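Local coordinates for cytokinin riboside 5'-monophosphate phosphoribohydrolase (Corynebacterium glutamicum, PDB 5ZBL), which belongs to the SLOG clan of Rossmann-like alpha/beta proteins, with a central parallel sheet flanked by helices, in an assembly of two chains, at residues 10-15 and 106-111; 71-76 and 88-93; 112-117 and 142-147. One frame throughout, in Å; residues are numbered along the deposited sequence.

Interaction 1. Residues 10-15 and 106-111; sequences LQRVTV and LGDGFI
The middle of a Rossmann-like parallel sheet is joined here, Thr14 of strand 12-16 pairing with Phe110 and Val15 with Ile111 of strand 110-112. Thr14 N gives a nearly straight bond (176°) to Gly109 O at 2.8 Å, and Thr14 O receives Ile111 N at 3.0 Å. Ahead of the paired strands, Asp108 N bonds to Arg12 O at 2.8 Å, approaching from above that carbonyl's plane. Asp108 CG stands beside this same N, anti to the carbonyl carbon (chi1 -65°), which turns the carboxylate to Arg12 as well. It returns the grip through OD2 alone: Arg12 N reaches its anti lone pair at 3.0 Å, while Gln11 N comes from above the carboxylate plane at 3.2 Å. A salt bridge from Arg12 NH2 to the same OD2 (3.1 Å) completes the cluster, with guanidinium and carboxylate planes turned 76° apart. Leu106 O sits over one face of the guanidinium. Residues 107-109 connect helix 96-106 to strand 110-112 in this alpha/beta fold. Gly107 CA comes within 3.3 Å of Thr14 OG1, a hydroxyl held by Met103 O of the same helix. Thr14 and Phe110 lie side by side, CB of the threonine 3.7 Å from ring atom CD1. On the opposite face of the sheet, the Val13 and Ile111 side chains meet through CG2 and CD1, while helix 178-186 packs on Ile111 and Leu10.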
loop_
_atom_site.group_PDB
_atom_site.type_symbol
_atom_site.label_atom_id
_atom_site.label_comp_id
_atom_site.label_asym_id
_atom_site.label_seq_id
_atom_site.Cartn_x
_atom_site.Cartn_y
_atom_site.Cartn_z
ATOM N N LEU A 10 11.092 21.150 -8.128
ATOM C CA LEU A 10 11.587 19.909 -7.607
ATOM C C LEU A 10 12.900 20.133 -6.852
ATOM O O LEU A 10 13.978 19.972 -7.414
ATOM C CB LEU A 10 11.773 18.920 -8.768
ATOM C CG LEU A 10 11.991 17.482 -8.301
ATOM C CD1 LEU A 10 10.679 16.892 -7.819
ATOM C CD2 LEU A 10 12.580 16.637 -9.396
ATOM N N GLN A 11 12.799 20.464 -5.573
ATOM C CA GLN A 11 13.966 20.661 -4.695
ATOM C C GLN A 11 14.236 19.453 -3.802
ATOM O O GLN A 11 15.394 19.170 -3.455
ATOM C CB GLN A 11 13.778 21.948 -3.876
ATOM C CG GLN A 11 13.363 23.106 -4.794
ATOM C CD GLN A 11 13.650 24.472 -4.229
ATOM O OE1 GLN A 11 13.355 24.745 -3.080
ATOM N NE2 GLN A 11 14.210 25.348 -5.051
ATOM N N ARG A 12 13.182 18.718 -3.457
ATOM C CA ARG A 12 13.341 17.491 -2.699
ATOM C C ARG A 12 12.569 16.387 -3.331
ATOM O O ARG A 12 11.465 16.598 -3.847
ATOM C CB ARG A 12 12.869 17.693 -1.279
ATOM C CG ARG A 12 13.871 18.453 -0.416
ATOM C CD ARG A 12 13.170 19.396 0.531
ATOM N NE ARG A 12 12.433 20.398 -0.258
ATOM C CZ ARG A 12 11.331 21.044 0.126
ATOM N NH1 ARG A 12 10.777 20.809 1.320
ATOM N NH2 ARG A 12 10.775 21.933 -0.709
ATOM N N VAL A 13 13.141 15.195 -3.273
ATOM C CA VAL A 13 12.384 13.993 -3.584
ATOM C C VAL A 13 12.275 13.087 -2.390
ATOM O O VAL A 13 13.286 12.799 -1.690
ATOM C CB VAL A 13 12.957 13.168 -4.752
ATOM C CG1 VAL A 13 12.798 13.940 -6.059
ATOM C CG2 VAL A 13 14.392 12.691 -4.455
ATOM N N THR A 14 11.055 12.583 -2.198
ATOM C CA THR A 14 10.769 11.635 -1.130
ATOM C C THR A 14 10.974 10.283 -1.742
ATOM O O THR A 14 10.397 9.988 -2.776
ATOM C CB THR A 14 9.339 11.803 -0.595
ATOM O OG1 THR A 14 9.239 13.072 0.034
ATOM C CG2 THR A 14 8.986 10.757 0.448
ATOM N N VAL A 15 11.816 9.482 -1.134
ATOM C CA VAL A 15 12.156 8.195 -1.713
ATOM C C VAL A 15 11.656 7.023 -0.891
ATOM O O VAL A 15 11.891 6.967 0.305
ATOM C CB VAL A 15 13.651 8.065 -1.976
ATOM C CG1 VAL A 15 13.967 6.697 -2.577
ATOM C CG2 VAL A 15 14.063 9.145 -2.969
ATOM N N LEU A 106 7.123 17.231 2.968
ATOM C CA LEU A 106 8.503 17.673 2.787
ATOM C C LEU A 106 9.024 17.536 1.357
ATOM O O LEU A 106 9.903 18.296 0.964
ATOM C CB LEU A 106 9.474 16.909 3.716
ATOM C CG LEU A 106 9.467 17.269 5.178
ATOM C CD1 LEU A 106 10.278 16.260 6.024
ATOM C CD2 LEU A 106 9.938 18.713 5.382
ATOM N N GLY A 107 8.509 16.565 0.609
ATOM C CA GLY A 107 8.998 16.276 -0.738
ATOM C C GLY A 107 8.196 16.984 -1.798
ATOM O O GLY A 107 7.019 17.293 -1.606
ATOM N N ASP A 108 8.852 17.250 -2.919
ATOM C CA ASP A 108 8.203 17.901 -4.053
ATOM C C ASP A 108 7.773 16.877 -5.045
ATOM O O ASP A 108 7.093 17.201 -6.006
ATOM C CB ASP A 108 9.126 18.946 -4.671
ATOM C CG ASP A 108 9.412 20.129 -3.694
ATOM O OD1 ASP A 108 8.443 20.875 -3.324
ATOM O OD2 ASP A 108 10.594 20.270 -3.274
ATOM N N GLY A 109 8.148 15.621 -4.786
ATOM C CA GLY A 109 7.886 14.499 -5.677
ATOM C C GLY A 109 8.299 13.202 -4.985
ATOM O O GLY A 109 8.972 13.250 -3.949
ATOM N N PHE A 110 7.898 12.077 -5.581
ATOM C CA PHE A 110 8.015 10.745 -4.999
ATOM C C PHE A 110 8.709 9.813 -5.981
ATOM O O PHE A 110 8.379 9.823 -7.175
ATOM C CB PHE A 110 6.634 10.203 -4.696
ATOM C CG PHE A 110 5.870 11.012 -3.688
ATOM C CD1 PHE A 110 6.188 10.941 -2.339
ATOM C CD2 PHE A 110 4.828 11.829 -4.082
ATOM C CE1 PHE A 110 5.500 11.702 -1.409
ATOM C CE2 PHE A 110 4.113 12.594 -3.151
ATOM C CZ PHE A 110 4.470 12.543 -1.830
ATOM N N ILE A 111 9.668 9.029 -5.478
ATOM C CA ILE A 111 10.299 7.957 -6.224
ATOM C C ILE A 111 10.162 6.663 -5.404
ATOM O O ILE A 111 10.437 6.625 -4.205
ATOM C CB ILE A 111 11.775 8.230 -6.437
ATOM C CG1 ILE A 111 11.971 9.517 -7.258
ATOM C CG2 ILE A 111 12.467 7.118 -7.224
ATOM C CD1 ILE A 111 13.438 9.954 -7.286
#

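Interaction 2. Residues 71-76 and 88-93; sequences GVITES and TELEIV
Ile73 and Leu90 meet on one face of the parallel pair formed by strand 69-74 and strand 89-93, whose short axes cross at -29°. From the Ile73 backbone, CB already lies 3.9 Å from Leu90 CD1. Its branch CG2 does most of the touching: it presses on the same Leu90 CD1 at 3.4 Å, tighter than ordinary carbon packing, lies 3.7 Å from Glu91 O, and also meets Ile92 CG1 at 4.0 Å. This methyl stands between the backbone N and the carbonyl carbon: chi1 (-162°) puts CG1 anti to the N, which leaves CG2 as the branch facing Leu90 and Ile92. Met78 of helix 75-79 packs against Ile73, Leu90 and Ile92 on this face.

Beneath the side chains the backbones alternate as donor and acceptor. Gly71 N bonds to Glu89 O, and Gly71 O receives Glu91 N at 2.8 Å; Ile73 N then bonds to Glu91 O at 2.9 Å, and Val93 N to Ile73 O. A weak bond from Glu75 N to Val93 O (3.3 Å) carries the pairing into the first turn of the helix. There Thr74 is the N-cap, its OG1 accepting from Leu77 N, and a sulfate ion lies about 4 Å from its side chain. On the other face, Val72 CG1 and Val93 CG2 approach loosely beneath helix 96-106, and the Glu91 carboxylate is salt-bridged to Arg102 of that helix. Strand 89-93 is outermost in the sheet within this chain, and strand 69-74, helix 75-79 and strand 89-93 together make a beta-alpha-beta unit of the Rossmann-like fold.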
loop_
_atom_site.group_PDB
_atom_site.type_symbol
_atom_site.label_atom_id
_atom_site.label_comp_id
_atom_site.label_asym_id
_atom_site.label_seq_id
_atom_site.Cartn_x
_atom_site.Cartn_y
_atom_site.Cartn_z
ATOM N N GLY A 71 15.484 12.536 7.149
ATOM C CA GLY A 71 14.774 11.322 7.571
ATOM C C GLY A 71 13.572 11.670 8.438
ATOM O O GLY A 71 13.607 12.651 9.177
ATOM N N VAL A 72 12.530 10.844 8.337
ATOM C CA VAL A 72 11.303 10.923 9.134
ATOM C C VAL A 72 11.007 9.488 9.643
ATOM O O VAL A 72 10.747 8.575 8.865
ATOM C CB VAL A 72 10.114 11.510 8.331
ATOM C CG1 VAL A 72 8.912 11.790 9.229
ATOM C CG2 VAL A 72 10.526 12.800 7.662
ATOM N N ILE A 73 11.063 9.333 10.966
ATOM C CA ILE A 73 10.954 8.072 11.651
ATOM C C ILE A 73 10.023 8.247 12.838
ATOM O O ILE A 73 9.691 9.363 13.196
ATOM C CB ILE A 73 12.369 7.630 12.071
ATOM C CG1 ILE A 73 12.406 6.141 12.399
ATOM C CG2 ILE A 73 12.898 8.467 13.235
ATOM C CD1 ILE A 73 13.814 5.578 12.379
ATOM N N THR A 74 9.559 7.147 13.432
ATOM C CA THR A 74 8.673 7.187 14.629
ATOM C C THR A 74 9.442 6.809 15.859
ATOM O O THR A 74 10.493 6.177 15.744
ATOM C CB THR A 74 7.553 6.163 14.526
ATOM O OG1 THR A 74 8.133 4.845 14.476
ATOM C CG2 THR A 74 6.709 6.387 13.267
ATOM N N GLU A 75 8.912 7.164 17.038
ATOM C CA GLU A 75 9.483 6.689 18.316
ATOM C C GLU A 75 9.627 5.176 18.351
ATOM O O GLU A 75 10.679 4.687 18.755
ATOM C CB GLU A 75 8.673 7.156 19.550
ATOM C CG GLU A 75 9.358 8.233 20.370
ATOM C CD GLU A 75 10.620 7.760 21.047
ATOM O OE1 GLU A 75 10.540 7.100 22.101
ATOM O OE2 GLU A 75 11.703 8.064 20.529
ATOM N N SER A 76 8.577 4.443 17.940
ATOM C CA SER A 76 8.640 2.964 17.927
ATOM C C SER A 76 9.876 2.446 17.234
ATOM O O SER A 76 10.711 1.822 17.860
ATOM C CB SER A 76 7.405 2.345 17.283
ATOM O OG SER A 76 6.442 2.039 18.271
ATOM N N THR A 88 21.462 14.931 7.749
ATOM C CA THR A 88 21.295 16.368 7.941
ATOM C C THR A 88 20.268 16.636 9.051
ATOM O O THR A 88 20.444 17.521 9.890
ATOM C CB THR A 88 20.799 17.033 6.634
ATOM O OG1 THR A 88 21.517 16.496 5.501
ATOM C CG2 THR A 88 20.877 18.572 6.701
ATOM N N GLU A 89 19.182 15.866 9.033
ATOM C CA GLU A 89 18.196 15.896 10.102
ATOM C C GLU A 89 17.438 14.559 10.169
ATOM O O GLU A 89 17.139 13.958 9.146
ATOM C CB GLU A 89 17.203 17.007 9.813
ATOM C CG GLU A 89 16.486 17.592 11.008
ATOM C CD GLU A 89 15.707 18.847 10.595
ATOM O OE1 GLU A 89 16.349 19.875 10.236
ATOM O OE2 GLU A 89 14.455 18.792 10.581
ATOM N N LEU A 90 17.092 14.145 11.380
ATOM C CA LEU A 90 16.230 13.033 11.608
ATOM C C LEU A 90 15.049 13.542 12.427
ATOM O O LEU A 90 15.214 13.907 13.563
ATOM C CB LEU A 90 16.989 11.888 12.307
ATOM C CG LEU A 90 16.168 10.637 12.723
ATOM C CD1 LEU A 90 15.335 10.137 11.549
ATOM C CD2 LEU A 90 17.064 9.526 13.271
ATOM N N GLU A 91 13.865 13.579 11.819
ATOM C CA GLU A 91 12.631 13.956 12.521
ATOM C C GLU A 91 11.954 12.706 13.120
ATOM O O GLU A 91 11.602 11.792 12.369
ATOM C CB GLU A 91 11.659 14.647 11.575
ATOM C CG GLU A 91 12.311 15.786 10.830
ATOM C CD GLU A 91 11.327 16.744 10.170
ATOM O OE1 GLU A 91 10.104 16.611 10.363
ATOM O OE2 GLU A 91 11.789 17.659 9.446
ATOM N N ILE A 92 11.793 12.700 14.445
ATOM C CA ILE A 92 11.017 11.699 15.204
ATOM C C ILE A 92 9.603 12.193 15.475
ATOM O O ILE A 92 9.407 13.241 16.131
ATOM C CB ILE A 92 11.694 11.349 16.536
ATOM C CG1 ILE A 92 13.161 10.977 16.277
ATOM C CG2 ILE A 92 11.025 10.146 17.211
ATOM C CD1 ILE A 92 13.928 10.767 17.562
ATOM N N VAL A 93 8.615 11.451 14.977
ATOM C CA VAL A 93 7.185 11.857 15.122
ATOM C C VAL A 93 6.442 10.772 15.885
ATOM O O VAL A 93 6.995 9.687 16.054
ATOM C CB VAL A 93 6.528 12.241 13.775
ATOM C CG1 VAL A 93 7.297 13.408 13.175
ATOM C CG2 VAL A 93 6.502 11.076 12.787
#

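Interaction 3. Residues 112-117 and 142-147; sequences AMPGGA and YDVDGF. With PO4 (phosphate ion), chain G; EDO (1,2-ethanediol), chain E.
Pro114 lies across one face of the Phe147 ring, its CA 3.7 Å from the ring centroid and 11° off the normal, a CH-pi contact. Pro114 opens the PGGxGT stretch, part of the PGGxGTxxE signature of the LOG-type family, in the loop leading to helix 117-130. The proline CB also meets Phe147 CD2 at 3.7 Å, while Gly115 O comes to the rim of the ring, 3.5 Å from CZ. CG of Phe147, anti to its backbone N (chi1 -180°), lies 3.9 Å from Pro114 CG. Beside this pair, Met113 SD approaches the edge of the Tyr142 ring, 3.9 Å from CD2, in a Met-aromatic contact. One backbone bond, Tyr142 N to Ala112 O at 3.0 Å, ties the strand ends together.

Farther out, Tyr142 OH is bonded to Ala30 O of helix 25-40, and Pro114 O accepts from Thr17 OG1. In the second subunit, Phe163 packs on Pro114 and Met154 on Phe147, placing the contact at the dimer interface. A phosphate ion sits at the start of helix 117-130, held by Gly118 N, Thr119 OG1 and Ser19 N. The N-cap residue Gly116 adds a weak bond from its N to phosphate O3, 3.1 Å long.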
loop_
_atom_site.group_PDB
_atom_site.type_symbol
_atom_site.label_atom_id
_atom_site.label_comp_id
_atom_site.label_asym_id
_atom_site.label_seq_id
_atom_site.Cartn_x
_atom_site.Cartn_y
_atom_site.Cartn_z
ATOM N N ALA A 112 9.725 5.600 -6.075
ATOM C CA ALA A 112 9.677 4.303 -5.467
ATOM C C ALA A 112 10.756 3.470 -6.177
ATOM O O ALA A 112 10.724 3.312 -7.418
ATOM C CB ALA A 112 8.285 3.686 -5.570
ATOM N N MET A 113 11.726 3.031 -5.375
ATOM C CA MET A 113 12.784 2.159 -5.811
ATOM C C MET A 113 12.382 0.746 -5.399
ATOM O O MET A 113 11.448 0.558 -4.637
ATOM C CB MET A 113 14.095 2.546 -5.127
ATOM C CG MET A 113 14.521 4.011 -5.289
ATOM S SD MET A 113 16.311 4.283 -5.082
ATOM C CE MET A 113 16.670 3.363 -3.597
ATOM N N PRO A 114 13.128 -0.260 -5.860
ATOM C CA PRO A 114 12.845 -1.593 -5.372
ATOM C C PRO A 114 12.752 -1.665 -3.852
ATOM O O PRO A 114 13.446 -0.940 -3.133
ATOM C CB PRO A 114 14.050 -2.390 -5.848
ATOM C CG PRO A 114 14.400 -1.706 -7.140
ATOM C CD PRO A 114 14.216 -0.257 -6.852
ATOM N N GLY A 115 11.881 -2.544 -3.388
ATOM C CA GLY A 115 11.672 -2.748 -1.971
ATOM C C GLY A 115 10.561 -3.731 -1.789
ATOM O O GLY A 115 10.050 -4.288 -2.751
ATOM N N GLY A 116 10.203 -3.917 -0.530
ATOM C CA GLY A 116 9.187 -4.840 -0.101
ATOM C C GLY A 116 7.828 -4.208 0.105
ATOM O O GLY A 116 7.461 -3.225 -0.565
ATOM N N ALA A 117 7.096 -4.785 1.060
ATOM C CA ALA A 117 5.707 -4.428 1.328
ATOM C C ALA A 117 5.529 -2.982 1.777
ATOM O O ALA A 117 4.592 -2.312 1.350
ATOM C CB ALA A 117 5.116 -5.375 2.365
ATOM N N TYR A 142 11.278 3.857 -10.274
ATOM C CA TYR A 142 12.647 3.657 -10.714
ATOM C C TYR A 142 12.766 2.170 -11.053
ATOM O O TYR A 142 12.924 1.312 -10.154
ATOM C CB TYR A 142 13.624 4.115 -9.614
ATOM C CG TYR A 142 15.120 4.126 -9.928
ATOM C CD1 TYR A 142 15.605 4.434 -11.195
ATOM C CD2 TYR A 142 16.049 3.855 -8.922
ATOM C CE1 TYR A 142 16.952 4.475 -11.441
ATOM C CE2 TYR A 142 17.405 3.901 -9.156
ATOM C CZ TYR A 142 17.861 4.199 -10.429
ATOM O OH TYR A 142 19.243 4.242 -10.713
ATOM N N ASP A 143 12.726 1.882 -12.360
ATOM C CA ASP A 143 12.540 0.522 -12.850
ATOM C C ASP A 143 13.856 -0.287 -13.001
ATOM O O ASP A 143 14.173 -0.810 -14.061
ATOM C CB ASP A 143 11.747 0.597 -14.153
ATOM C CG ASP A 143 11.080 -0.707 -14.532
ATOM O OD1 ASP A 143 10.730 -1.520 -13.635
ATOM O OD2 ASP A 143 10.870 -0.878 -15.755
ATOM N N VAL A 144 14.584 -0.421 -11.908
ATOM C CA VAL A 144 15.885 -1.083 -11.922
ATOM C C VAL A 144 15.672 -2.546 -12.270
ATOM O O VAL A 144 15.028 -3.238 -11.491
ATOM C CB VAL A 144 16.597 -1.030 -10.555
ATOM C CG1 VAL A 144 17.884 -1.806 -10.590
ATOM C CG2 VAL A 144 16.892 0.398 -10.163
ATOM N N ASP A 145 16.189 -2.977 -13.437
ATOM C CA ASP A 145 16.095 -4.356 -13.957
ATOM C C ASP A 145 14.625 -4.843 -14.210
ATOM O O ASP A 145 14.266 -6.012 -14.001
ATOM C CB ASP A 145 16.865 -5.288 -13.031
ATOM C CG ASP A 145 17.068 -6.688 -13.623
ATOM O OD1 ASP A 145 17.358 -6.804 -14.847
ATOM O OD2 ASP A 145 16.941 -7.672 -12.846
ATOM N N GLY A 146 13.792 -3.914 -14.671
ATOM C CA GLY A 146 12.373 -4.145 -14.853
ATOM C C GLY A 146 11.634 -4.552 -13.579
ATOM O O GLY A 146 10.630 -5.247 -13.667
ATOM N N PHE A 147 12.112 -4.102 -12.412
ATOM C CA PHE A 147 11.466 -4.396 -11.121
ATOM C C PHE A 147 9.961 -4.106 -11.068
ATOM O O PHE A 147 9.173 -4.871 -10.519
ATOM C CB PHE A 147 12.136 -3.589 -10.015
ATOM C CG PHE A 147 11.550 -3.826 -8.677
ATOM C CD1 PHE A 147 10.483 -3.057 -8.233
ATOM C CD2 PHE A 147 12.061 -4.801 -7.858
ATOM C CE1 PHE A 147 9.904 -3.294 -7.010
ATOM C CE2 PHE A 147 11.515 -5.022 -6.614
ATOM C CZ PHE A 147 10.431 -4.290 -6.196
HETATM P P PO4 G . 10.105 -2.566 3.094
HETATM O O1 PO4 G . 11.386 -3.349 3.099
HETATM O O2 PO4 G . 10.173 -1.521 4.188
HETATM O O3 PO4 G . 9.955 -1.851 1.773
HETATM O O4 PO4 G . 8.989 -3.522 3.342
HETATM C C1 EDO E . 12.024 2.227 -19.411
HETATM O O1 EDO E . 11.455 3.401 -20.000
HETATM C C2 EDO E . 11.305 1.909 -18.092
HETATM O O2 EDO E . 11.157 0.495 -17.926
#

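Interactions 1 and 2 lie in one parallel sheet, interaction 3 in loops at the ends of two of its strands. Interaction 1 joins central strands, its centre about 7 Å from the centre of the chain; interaction 2 pairs the outermost strand with its neighbour, partly exposed, its centre about 16 Å from that point. Both rest on backbone bonds, but a carboxylate cluster extends the first and aliphatic packing the second. They touch through Leu106 CD1, at the end of helix 96-106, and Val72 CG2. Interaction 3 is wholly buried and relies on aromatic contacts, the second subunit close by. Val15 against Met113 links it to interaction 1; interaction 2 stays about 14 Å away at the nearest atoms.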